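Coenzyme F420-dependent N(5),N(10)-methenyltetrahydromethanopterin reductase-related protein (Desulfurobacterium thermolithotrophum DSM 11699, PDB 6HUZ) binds the iron-guanylylpyridinol cofactor of [Fe]-hydrogenase and, as a bacterial paralog of that enzyme, uses tetrahydrofolate derivatives as substrates, probably in reactions involving hydrogen. Local coordinates at residues T4-G9 and T73-A78; V95-A100 and C117-L122; V123-L128 and I140-M145. All blocks are in the same frame, centred on the assembly; numbering follows the deposited sequence. Where two conformers were deposited one is given.

Contact 1 (T4-G9 and T73-A78); sequences TVYGFG and TDDIEA. With FE9 (iron-guanylyl pyridinol cofactor), chain B.
Thr4 and Tyr6, on the first strand of a Rossmann-like nucleotide-binding domain, hand their hydroxyls to the carbonyls of Asp75 and Ala78, near opposite ends of the short helix 75-79. Asp74, at the N-cap position of this weakly bonded helix, accepts Glu77 N on OD1 at 3.1 Å, from above the carboxylate plane. Asp75 then turns in two directions. Its side chain meets the guanine of the cofactor with both oxygens, OD1 accepting from N2A and OD2 from N1A, each at 3.0 Å; the N1A bond is almost straight (178°). The same cofactor is held at its ribose O3' by Gly9 N, 2.8 Å away. Asp75 OD1 is also bonded to Ser49, on the sheet. Asp75 O receives Tyr6 OH at 2.9 Å, in the carbonyl plane. Tyr6 CG is anti to the carbonyl carbon (chi1 -78°), which lets the ring reach the helix although its CB does not point there. The ring has N2A at its edge, and Thr4 CG2 lies over one face, offset toward the rim. Ala78 ends the segment. Its CB lies 3.8 Å from both Tyr6 OH and Thr4 CG2, and Ala78 O accepts Thr4 OG1 at 2.7 Å, the donor tilted 33° from the carbonyl plane.

Contact 2 (V95-A100 and C117-L122); sequences VTFKIA and CTMSIL. With FE9 (iron-guanylyl pyridinol cofactor), chain B.
Met119 packs against Thr96 and Phe97 of helix 95-103, and this apolar end is the tight part of the contact. Met119 CG lies 3.9 Å from Thr96 CG2, the two side chains running antiparallel past one another. With CG anti to the backbone N (chi1 175°) and bends at chi2 and chi3, the methionine curls its CE to 3.7 Å from Phe97 CE1. The methyl sits off-centre, 29° from the ring normal, as a CH-pi contact, and the more oblique sulfur makes this a Met-aromatic pair; Tyr127 stacks on the same phenylalanine. Between Thr96 and Thr118 the segments meet more loosely. Thr96 OG1 and Thr118 OG1 stay 4.5 Å apart, and water 2 bridges Thr96 OG1 to Thr118 O, at 2.7 Å from each, while both threonine hydroxyls also bond to Thr89. On the exposed flank, Lys98 NZ reaches the guanine O6A through a weak hydrogen bond. Ile99 lays CD1 3.4 Å from N1A of that guanine, and an alanine here would probably leave the base without this apolar support and freer to shift. Cys117 SG binds the iron at 2.5 Å, and Cys117 N donates to O18 at 165°. With the guanine against Val95 and Ile99 and the iron on Cys117 in the loop after strand 112-115, the cofactor lies at the carboxyl ends of the strands, the usual ligand site of a Rossmann-like sheet.

Contact 3 (V123-L128 and I140-M145); sequences VLNSYL and IGFSTM
The amide nitrogen ND2 of Asn125 stands over one face of the Phe142 ring, 3.2 Å from CD1. The neighbouring ring atom CG lies 3.5 Å from the same ND2, so the nitrogen sits toward the rim rather than the centre. Amide and ring planes are 71° apart, which excludes a flat stack: the amide is nearly upright on the ring. Asn125 holds its own CG anti to the backbone N (chi1 174°), which brings the end of the side chain onto the ring. Leu128 adds an apolar touch, its CD1 3.8 Å from Phe142 CE2, an oblique approach to the ring. This leucine is where the chain leaves helix 121-127, its N still bonded to Leu124 O at 3.1 Å, and it occupies the N-cap position of helix 129-135. Phe142 thus packs against the last turn of the helix, with Ile121 of the preceding turn also touching it. Its own strand is tied on by backbone bonds of Gly141 and Ser143 to Ile113, in strand 112-115. Strand 112-115, helices 121-127 and 129-135, and the neighbouring parallel strand 141-144 make a beta-alpha-beta crossover, the repeating unit of a Rossmann-like domain, with the phenylalanine packing helix against outermost strand.

From the N terminus, contact 1 closes the first and longest loop, bringing strand 2-6 to helix 75-79 across 63 intervening residues. Contact 2 opens only after that and closes a loop of 16 residues containing strand 112-115, joining helix 95-103 to the chain beyond that strand; contact 3 follows at once, closing one of 11 residues that contains helix 129-135, between helix 121-127 and strand 141-144. The three run in series, with no nesting or crossing. Contacts 1 and 2 share the cofactor and touch through Ile99, which packs on Tyr6 and Asp75. Contacts 2 and 3 share helix 121-127, their centres 8 Å apart, whereas contacts 1 and 3 do not touch but reach the same parallel sheet.

Contact 1 (T4-G9 and T73-A78)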
loop_
_atom_site.group_PDB
_atom_site.type_symbol
_atom_site.label_atom_id
_atom_site.label_comp_id
_atom_site.label_asym_id
_atom_site.label_seq_id
_atom_site.Cartn_x
_atom_site.Cartn_y
_atom_site.Cartn_z
ATOM N N THR A 4 17.576 3.858 -32.004
ATOM C CA THR A 4 16.902 5.122 -32.262
ATOM C C THR A 4 16.247 5.535 -30.949
ATOM O O THR A 4 15.473 4.768 -30.357
ATOM C CB THR A 4 15.833 5.041 -33.358
ATOM O OG1 THR A 4 16.459 4.688 -34.590
ATOM C CG2 THR A 4 15.088 6.368 -33.540
ATOM N N VAL A 5 16.554 6.744 -30.492
ATOM C CA VAL A 5 15.967 7.308 -29.280
ATOM C C VAL A 5 14.958 8.277 -29.814
ATOM O O VAL A 5 15.286 9.095 -30.678
ATOM C CB VAL A 5 17.013 8.005 -28.386
ATOM C CG1 VAL A 5 16.327 8.788 -27.263
ATOM C CG2 VAL A 5 17.997 6.970 -27.813
ATOM N N TYR A 6 13.737 8.185 -29.338
ATOM C CA TYR A 6 12.669 9.069 -29.783
ATOM C C TYR A 6 12.433 10.086 -28.695
ATOM O O TYR A 6 12.011 9.695 -27.630
ATOM C CB TYR A 6 11.406 8.246 -30.057
ATOM C CG TYR A 6 11.478 7.532 -31.391
ATOM C CD1 TYR A 6 11.119 8.175 -32.565
ATOM C CD2 TYR A 6 11.925 6.221 -31.479
ATOM C CE1 TYR A 6 11.235 7.544 -33.802
ATOM C CE2 TYR A 6 12.041 5.576 -32.713
ATOM C CZ TYR A 6 11.656 6.229 -33.867
ATOM O OH TYR A 6 11.767 5.596 -35.089
ATOM N N GLY A 7 12.729 11.360 -28.951
ATOM C CA GLY A 7 12.548 12.429 -27.972
ATOM C C GLY A 7 13.853 12.995 -27.446
ATOM O O GLY A 7 14.685 12.259 -26.939
ATOM N N PHE A 8 14.061 14.311 -27.575
ATOM C CA PHE A 8 15.315 14.922 -27.106
ATOM C C PHE A 8 15.364 15.036 -25.582
ATOM O O PHE A 8 16.425 14.838 -24.986
ATOM C CB PHE A 8 15.478 16.335 -27.710
ATOM C CG PHE A 8 16.864 16.927 -27.558
ATOM C CD1 PHE A 8 17.858 16.668 -28.498
ATOM C CD2 PHE A 8 17.175 17.736 -26.475
ATOM C CE1 PHE A 8 19.130 17.232 -28.374
ATOM C CE2 PHE A 8 18.450 18.285 -26.342
ATOM C CZ PHE A 8 19.420 18.037 -27.299
ATOM N N GLY A 9 14.231 15.407 -25.003
ATOM C CA GLY A 9 14.039 15.644 -23.577
ATOM C C GLY A 9 13.721 17.128 -23.487
ATOM O O GLY A 9 14.245 17.895 -24.293
ATOM N N THR A 73 14.041 14.719 -37.700
ATOM C CA THR A 73 12.666 15.050 -37.286
ATOM C C THR A 73 11.691 14.002 -37.860
ATOM O O THR A 73 10.502 14.046 -37.557
ATOM C CB THR A 73 12.218 16.449 -37.791
ATOM O OG1 THR A 73 12.171 16.452 -39.224
ATOM C CG2 THR A 73 13.110 17.579 -37.285
ATOM N N ASP A 74 12.200 13.072 -38.685
ATOM C CA ASP A 74 11.416 12.030 -39.347
ATOM C C ASP A 74 11.439 10.736 -38.536
ATOM O O ASP A 74 12.431 10.005 -38.547
ATOM C CB ASP A 74 12.003 11.805 -40.758
ATOM C CG ASP A 74 11.110 11.053 -41.724
ATOM O OD1 ASP A 74 10.219 10.305 -41.255
ATOM O OD2 ASP A 74 11.309 11.201 -42.954
ATOM N N ASP A 75 10.343 10.459 -37.836
ATOM C CA ASP A 75 10.200 9.271 -36.993
ATOM C C ASP A 75 10.160 7.997 -37.808
ATOM O O ASP A 75 10.737 6.996 -37.401
ATOM C CB ASP A 75 8.914 9.357 -36.152
ATOM C CG ASP A 75 8.908 10.369 -35.021
ATOM O OD1 ASP A 75 9.981 10.934 -34.715
ATOM O OD2 ASP A 75 7.826 10.601 -34.445
ATOM N N ILE A 76 9.476 8.024 -38.958
ATOM C CA ILE A 76 9.389 6.847 -39.823
ATOM C C ILE A 76 10.762 6.503 -40.401
ATOM O O ILE A 76 11.162 5.343 -40.399
ATOM C CB ILE A 76 8.331 7.041 -40.941
ATOM C CG1 ILE A 76 6.906 6.930 -40.356
ATOM C CG2 ILE A 76 8.547 6.007 -42.055
ATOM C CD1 ILE A 76 5.784 7.132 -41.369
ATOM N N GLU A 77 11.485 7.489 -40.896
ATOM C CA GLU A 77 12.794 7.203 -41.466
ATOM C C GLU A 77 13.748 6.750 -40.380
ATOM O O GLU A 77 14.585 5.884 -40.627
ATOM C CB GLU A 77 13.348 8.406 -42.234
ATOM C CG GLU A 77 12.866 8.461 -43.673
ATOM C CD GLU A 77 13.302 7.286 -44.527
ATOM O OE1 GLU A 77 14.522 7.010 -44.587
ATOM O OE2 GLU A 77 12.420 6.638 -45.138
ATOM N N ALA A 78 13.608 7.308 -39.172
ATOM C CA ALA A 78 14.457 6.960 -38.042
ATOM C C ALA A 78 14.262 5.503 -37.602
ATOM O O ALA A 78 15.161 4.933 -36.989
ATOM C CB ALA A 78 14.153 7.883 -36.867
HETATM O O2 FE9 B . 10.818 13.502 -16.602
HETATM FE FE FE9 B . 11.717 10.407 -16.704
HETATM C C1F FE9 B . 13.374 11.167 -16.887
HETATM O O1F FE9 B . 14.400 11.632 -17.001
HETATM C C2F FE9 B . 12.464 9.147 -15.598
HETATM O O2F FE9 B . 12.943 8.358 -14.945
HETATM C C8 FE9 B . 11.859 9.282 -18.236
HETATM O O18 FE9 B . 12.435 8.209 -18.215
HETATM C C7 FE9 B . 11.207 9.753 -19.526
HETATM C C6 FE9 B . 10.809 11.181 -19.284
HETATM N N1 FE9 B . 10.990 11.691 -17.987
HETATM C C5 FE9 B . 10.277 12.001 -20.384
HETATM C C5M FE9 B . 10.069 11.385 -21.738
HETATM C C4 FE9 B . 9.917 13.400 -20.100
HETATM C C3 FE9 B . 10.103 13.932 -18.722
HETATM C C3M FE9 B . 9.776 15.359 -18.360
HETATM C C2 FE9 B . 10.673 13.013 -17.667
HETATM O O3P FE9 B . 9.350 14.110 -21.113
HETATM P P1 FE9 B . 10.147 15.203 -21.997
HETATM O O1P FE9 B . 11.332 15.639 -21.276
HETATM O O2P FE9 B . 9.177 16.490 -22.128
HETATM O "O5'" FE9 B . 10.491 14.485 -23.377
HETATM C "C5'" FE9 B . 9.504 14.190 -24.353
HETATM C "C4'" FE9 B . 10.145 14.472 -25.707
HETATM O "O4'" FE9 B . 9.278 14.032 -26.745
HETATM C "C1'" FE9 B . 9.440 14.915 -27.847
HETATM C "C2'" FE9 B . 9.561 16.276 -27.196
HETATM O "O2'" FE9 B . 10.156 17.277 -28.033
HETATM C "C3'" FE9 B . 10.389 15.960 -25.956
HETATM O "O3'" FE9 B . 11.787 16.182 -26.152
HETATM N N9A FE9 B . 8.326 14.735 -28.797
HETATM C C4A FE9 B . 8.401 13.877 -29.787
HETATM N N3A FE9 B . 9.392 13.073 -30.238
HETATM C C2A FE9 B . 9.177 12.337 -31.348
HETATM N N2A FE9 B . 10.178 11.517 -31.740
HETATM N N1A FE9 B . 8.031 12.364 -32.055
HETATM C C6A FE9 B . 7.005 13.171 -31.730
HETATM O O6A FE9 B . 5.947 13.172 -32.381
HETATM C C5A FE9 B . 7.133 13.986 -30.521
HETATM N N7A FE9 B . 6.373 14.871 -29.858
HETATM C C8A FE9 B . 7.110 15.317 -28.809
HETATM O O HOH W 1 10.700 11.459 -14.998
#

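Contact 2 (V95-A100 and C117-L122)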
loop_
_atom_site.group_PDB
_atom_site.type_symbol
_atom_site.label_atom_id
_atom_site.label_comp_id
_atom_site.label_asym_id
_atom_site.label_seq_id
_atom_site.Cartn_x
_atom_site.Cartn_y
_atom_site.Cartn_z
ATOM N N VAL A 95 0.565 10.850 -27.547
ATOM C CA VAL A 95 1.784 11.084 -28.338
ATOM C C VAL A 95 2.631 9.786 -28.490
ATOM O O VAL A 95 3.082 9.487 -29.596
ATOM C CB VAL A 95 2.629 12.245 -27.763
ATOM C CG1 VAL A 95 3.876 12.468 -28.604
ATOM C CG2 VAL A 95 1.809 13.532 -27.667
ATOM N N THR A 96 2.838 9.040 -27.371
ATOM C CA THR A 96 3.605 7.794 -27.361
ATOM C C THR A 96 2.910 6.740 -28.231
ATOM O O THR A 96 3.569 6.073 -29.025
ATOM C CB THR A 96 3.824 7.317 -25.921
ATOM O OG1 THR A 96 4.528 8.338 -25.206
ATOM C CG2 THR A 96 4.617 6.019 -25.850
ATOM N N PHE A 97 1.581 6.606 -28.103
ATOM C CA PHE A 97 0.811 5.647 -28.905
ATOM C C PHE A 97 0.962 5.945 -30.384
ATOM O O PHE A 97 1.169 5.044 -31.193
ATOM C CB PHE A 97 -0.694 5.741 -28.548
ATOM C CG PHE A 97 -1.107 5.213 -27.192
ATOM C CD1 PHE A 97 -0.454 4.135 -26.619
ATOM C CD2 PHE A 97 -2.193 5.752 -26.520
ATOM C CE1 PHE A 97 -0.852 3.631 -25.388
ATOM C CE2 PHE A 97 -2.594 5.240 -25.294
ATOM C CZ PHE A 97 -1.917 4.184 -24.730
ATOM N N LYS A 98 0.841 7.216 -30.745
ATOM C CA LYS A 98 0.951 7.625 -32.131
ATOM C C LYS A 98 2.297 7.214 -32.722
ATOM O O LYS A 98 2.335 6.556 -33.762
ATOM C CB LYS A 98 0.748 9.146 -32.239
ATOM C CG LYS A 98 0.599 9.660 -33.669
ATOM C CD LYS A 98 1.451 10.905 -33.931
ATOM C CE LYS A 98 2.874 10.552 -34.295
ATOM N NZ LYS A 98 3.779 11.729 -34.254
ATOM N N ILE A 99 3.400 7.592 -32.057
ATOM C CA ILE A 99 4.750 7.278 -32.537
ATOM C C ILE A 99 4.939 5.773 -32.684
ATOM O O ILE A 99 5.412 5.316 -33.727
ATOM C CB ILE A 99 5.829 7.899 -31.597
ATOM C CG1 ILE A 99 5.743 9.437 -31.589
ATOM C CG2 ILE A 99 7.232 7.467 -32.006
ATOM C CD1 ILE A 99 6.160 10.065 -30.313
ATOM N N ALA A 100 4.583 4.997 -31.638
ATOM C CA ALA A 100 4.733 3.541 -31.670
ATOM C C ALA A 100 3.944 2.891 -32.817
ATOM O O ALA A 100 4.438 1.980 -33.475
ATOM C CB ALA A 100 4.289 2.960 -30.345
ATOM N N CYS A 117 9.874 6.256 -18.405
ATOM C CA CYS A 117 8.960 6.581 -17.304
ATOM C C CYS A 117 7.596 7.103 -17.733
ATOM O O CYS A 117 6.703 7.103 -16.909
ATOM C CB CYS A 117 9.614 7.580 -16.353
ATOM S SG CYS A 117 9.497 9.310 -16.920
ATOM N N THR A 118 7.429 7.598 -18.968
ATOM C CA THR A 118 6.142 8.159 -19.391
ATOM C C THR A 118 5.083 7.188 -19.922
ATOM O O THR A 118 3.996 7.645 -20.294
ATOM C CB THR A 118 6.414 9.216 -20.483
ATOM O OG1 THR A 118 7.137 8.586 -21.550
ATOM C CG2 THR A 118 7.206 10.414 -19.938
ATOM N N MET A 119 5.365 5.891 -20.006
ATOM C CA MET A 119 4.365 4.966 -20.533
ATOM C C MET A 119 4.620 3.571 -20.054
ATOM O O MET A 119 5.742 3.097 -20.202
ATOM C CB MET A 119 4.425 4.985 -22.076
ATOM C CG MET A 119 3.504 3.973 -22.756
ATOM S SD MET A 119 1.808 4.060 -22.132
ATOM C CE MET A 119 1.252 5.517 -22.988
ATOM N N SER A 120 3.594 2.893 -19.475
ATOM C CA SER A 120 3.788 1.514 -19.050
ATOM C C SER A 120 3.950 0.655 -20.311
ATOM O O SER A 120 3.193 0.833 -21.277
ATOM C CB SER A 120 2.582 1.020 -18.264
ATOM O OG SER A 120 2.524 -0.393 -18.312
ATOM N N ILE A 121 4.928 -0.265 -20.315
ATOM C CA ILE A 121 5.138 -1.120 -21.480
ATOM C C ILE A 121 3.938 -2.036 -21.699
ATOM O O ILE A 121 3.640 -2.382 -22.862
ATOM C CB ILE A 121 6.475 -1.926 -21.415
ATOM C CG1 ILE A 121 6.804 -2.545 -22.799
ATOM C CG2 ILE A 121 6.437 -3.044 -20.347
ATOM C CD1 ILE A 121 6.956 -1.557 -24.073
ATOM N N LEU A 122 3.258 -2.430 -20.597
ATOM C CA LEU A 122 2.098 -3.309 -20.664
ATOM C C LEU A 122 0.930 -2.583 -21.291
ATOM O O LEU A 122 0.218 -3.179 -22.096
ATOM C CB LEU A 122 1.726 -3.879 -19.279
ATOM C CG LEU A 122 2.865 -4.669 -18.588
ATOM C CD1 LEU A 122 2.349 -5.378 -17.311
ATOM C CD2 LEU A 122 3.485 -5.715 -19.545
HETATM O O2 FE9 B . 10.818 13.502 -16.602
HETATM FE FE FE9 B . 11.717 10.407 -16.704
HETATM C C1F FE9 B . 13.374 11.167 -16.887
HETATM O O1F FE9 B . 14.400 11.632 -17.001
HETATM C C2F FE9 B . 12.464 9.147 -15.598
HETATM O O2F FE9 B . 12.943 8.358 -14.945
HETATM C C8 FE9 B . 11.859 9.282 -18.236
HETATM O O18 FE9 B . 12.435 8.209 -18.215
HETATM C C7 FE9 B . 11.207 9.753 -19.526
HETATM C C6 FE9 B . 10.809 11.181 -19.284
HETATM N N1 FE9 B . 10.990 11.691 -17.987
HETATM C C5 FE9 B . 10.277 12.001 -20.384
HETATM C C5M FE9 B . 10.069 11.385 -21.738
HETATM C C4 FE9 B . 9.917 13.400 -20.100
HETATM C C3 FE9 B . 10.103 13.932 -18.722
HETATM C C3M FE9 B . 9.776 15.359 -18.360
HETATM C C2 FE9 B . 10.673 13.013 -17.667
HETATM O O3P FE9 B . 9.350 14.110 -21.113
HETATM P P1 FE9 B . 10.147 15.203 -21.997
HETATM O O1P FE9 B . 11.332 15.639 -21.276
HETATM O O2P FE9 B . 9.177 16.490 -22.128
HETATM O "O5'" FE9 B . 10.491 14.485 -23.377
HETATM C "C5'" FE9 B . 9.504 14.190 -24.353
HETATM C "C4'" FE9 B . 10.145 14.472 -25.707
HETATM O "O4'" FE9 B . 9.278 14.032 -26.745
HETATM C "C1'" FE9 B . 9.440 14.915 -27.847
HETATM C "C2'" FE9 B . 9.561 16.276 -27.196
HETATM O "O2'" FE9 B . 10.156 17.277 -28.033
HETATM C "C3'" FE9 B . 10.389 15.960 -25.956
HETATM O "O3'" FE9 B . 11.787 16.182 -26.152
HETATM N N9A FE9 B . 8.326 14.735 -28.797
HETATM C C4A FE9 B . 8.401 13.877 -29.787
HETATM N N3A FE9 B . 9.392 13.073 -30.238
HETATM C C2A FE9 B . 9.177 12.337 -31.348
HETATM N N2A FE9 B . 10.178 11.517 -31.740
HETATM N N1A FE9 B . 8.031 12.364 -32.055
HETATM C C6A FE9 B . 7.005 13.171 -31.730
HETATM O O6A FE9 B . 5.947 13.172 -32.381
HETATM C C5A FE9 B . 7.133 13.986 -30.521
HETATM N N7A FE9 B . 6.373 14.871 -29.858
HETATM C C8A FE9 B . 7.110 15.317 -28.809
HETATM O O HOH W 2 3.482 8.626 -22.726
HETATM O O HOH W 1 10.700 11.459 -14.998
#

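Contact 3 (V123-L128 and I140-M145)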
loop_
_atom_site.group_PDB
_atom_site.type_symbol
_atom_site.label_atom_id
_atom_site.label_comp_id
_atom_site.label_asym_id
_atom_site.label_seq_id
_atom_site.Cartn_x
_atom_site.Cartn_y
_atom_site.Cartn_z
ATOM N N VAL A 123 0.747 -1.304 -20.962
ATOM C CA VAL A 123 -0.329 -0.511 -21.565
ATOM C C VAL A 123 -0.039 -0.374 -23.049
ATOM O O VAL A 123 -0.921 -0.627 -23.872
ATOM C CB VAL A 123 -0.472 0.873 -20.892
ATOM C CG1 VAL A 123 -1.435 1.774 -21.668
ATOM C CG2 VAL A 123 -0.932 0.717 -19.463
ATOM N N LEU A 124 1.197 0.009 -23.422
ATOM C CA LEU A 124 1.538 0.150 -24.828
ATOM C C LEU A 124 1.391 -1.151 -25.606
ATOM O O LEU A 124 0.839 -1.146 -26.706
ATOM C CB LEU A 124 2.966 0.683 -25.009
ATOM C CG LEU A 124 3.400 0.869 -26.478
ATOM C CD1 LEU A 124 2.535 1.879 -27.172
ATOM C CD2 LEU A 124 4.870 1.263 -26.574
ATOM N N ASN A 125 1.895 -2.257 -25.055
ATOM C CA ASN A 125 1.813 -3.562 -25.727
ATOM C C ASN A 125 0.340 -3.961 -25.992
ATOM O O ASN A 125 0.011 -4.478 -27.069
ATOM C CB ASN A 125 2.513 -4.613 -24.865
ATOM C CG ASN A 125 2.335 -6.004 -25.412
ATOM O OD1 ASN A 125 1.527 -6.780 -24.938
ATOM N ND2 ASN A 125 3.077 -6.334 -26.432
ATOM N N SER A 126 -0.537 -3.707 -25.004
ATOM C CA SER A 126 -1.970 -4.012 -25.098
ATOM C C SER A 126 -2.608 -3.153 -26.194
ATOM O O SER A 126 -3.330 -3.663 -27.048
ATOM C CB SER A 126 -2.652 -3.778 -23.748
ATOM O OG SER A 126 -4.025 -4.140 -23.750
ATOM N N TYR A 127 -2.330 -1.857 -26.178
ATOM C CA TYR A 127 -2.873 -0.931 -27.172
ATOM C C TYR A 127 -2.506 -1.344 -28.608
ATOM O O TYR A 127 -3.306 -1.173 -29.535
ATOM C CB TYR A 127 -2.296 0.475 -26.930
ATOM C CG TYR A 127 -2.721 1.477 -27.982
ATOM C CD1 TYR A 127 -3.990 2.044 -27.958
ATOM C CD2 TYR A 127 -1.869 1.834 -29.015
ATOM C CE1 TYR A 127 -4.390 2.958 -28.925
ATOM C CE2 TYR A 127 -2.257 2.751 -29.987
ATOM C CZ TYR A 127 -3.521 3.308 -29.939
ATOM O OH TYR A 127 -3.919 4.211 -30.891
ATOM N N LEU A 128 -1.297 -1.874 -28.808
ATOM C CA LEU A 128 -0.869 -2.241 -30.156
ATOM C C LEU A 128 -1.269 -3.632 -30.665
ATOM O O LEU A 128 -0.861 -3.982 -31.757
ATOM C CB LEU A 128 0.655 -2.066 -30.249
ATOM C CG LEU A 128 1.154 -0.625 -30.104
ATOM C CD1 LEU A 128 2.659 -0.593 -30.010
ATOM C CD2 LEU A 128 0.684 0.253 -31.269
ATOM N N ILE A 140 8.098 -8.322 -33.208
ATOM C CA ILE A 140 8.510 -7.168 -32.422
ATOM C C ILE A 140 8.384 -7.420 -30.935
ATOM O O ILE A 140 7.350 -7.899 -30.462
ATOM C CB ILE A 140 7.759 -5.885 -32.845
ATOM C CG1 ILE A 140 8.150 -5.533 -34.312
ATOM C CG2 ILE A 140 8.086 -4.737 -31.883
ATOM C CD1 ILE A 140 8.067 -4.105 -34.665
ATOM N N GLY A 141 9.454 -7.077 -30.218
ATOM C CA GLY A 141 9.536 -7.217 -28.777
ATOM C C GLY A 141 9.179 -5.943 -28.045
ATOM O O GLY A 141 9.318 -4.847 -28.578
ATOM N N PHE A 142 8.707 -6.080 -26.810
ATOM C CA PHE A 142 8.311 -4.943 -25.966
ATOM C C PHE A 142 8.979 -5.026 -24.631
ATOM O O PHE A 142 8.851 -6.032 -23.955
ATOM C CB PHE A 142 6.793 -4.927 -25.764
ATOM C CG PHE A 142 6.111 -4.604 -27.062
ATOM C CD1 PHE A 142 5.810 -5.602 -27.971
ATOM C CD2 PHE A 142 5.826 -3.292 -27.407
ATOM C CE1 PHE A 142 5.188 -5.302 -29.166
ATOM C CE2 PHE A 142 5.221 -2.999 -28.608
ATOM C CZ PHE A 142 4.910 -4.004 -29.482
ATOM N N SER A 143 9.694 -3.979 -24.242
ATOM C CA SER A 143 10.390 -3.950 -22.955
ATOM C C SER A 143 10.604 -2.495 -22.564
ATOM O O SER A 143 9.833 -1.642 -23.003
ATOM C CB SER A 143 11.716 -4.691 -23.059
ATOM O OG SER A 143 12.390 -4.779 -21.816
ATOM N N THR A 144 11.614 -2.198 -21.733
ATOM C CA THR A 144 11.848 -0.832 -21.271
ATOM C C THR A 144 13.317 -0.519 -21.112
ATOM O O THR A 144 14.148 -1.407 -20.954
ATOM C CB THR A 144 11.223 -0.576 -19.806
ATOM O OG1 THR A 144 11.889 -1.358 -18.790
ATOM C CG2 THR A 144 9.719 -0.851 -19.703
ATOM N N MET A 145 13.627 0.780 -21.124
ATOM C CA MET A 145 14.968 1.277 -20.873
ATOM C C MET A 145 14.656 2.435 -19.938
ATOM O O MET A 145 14.921 3.587 -20.245
ATOM C CB MET A 145 15.706 1.693 -22.159
ATOM C CG MET A 145 16.347 0.491 -22.892
ATOM S SD MET A 145 17.665 -0.405 -22.021
ATOM C CE MET A 145 18.966 0.717 -22.111
#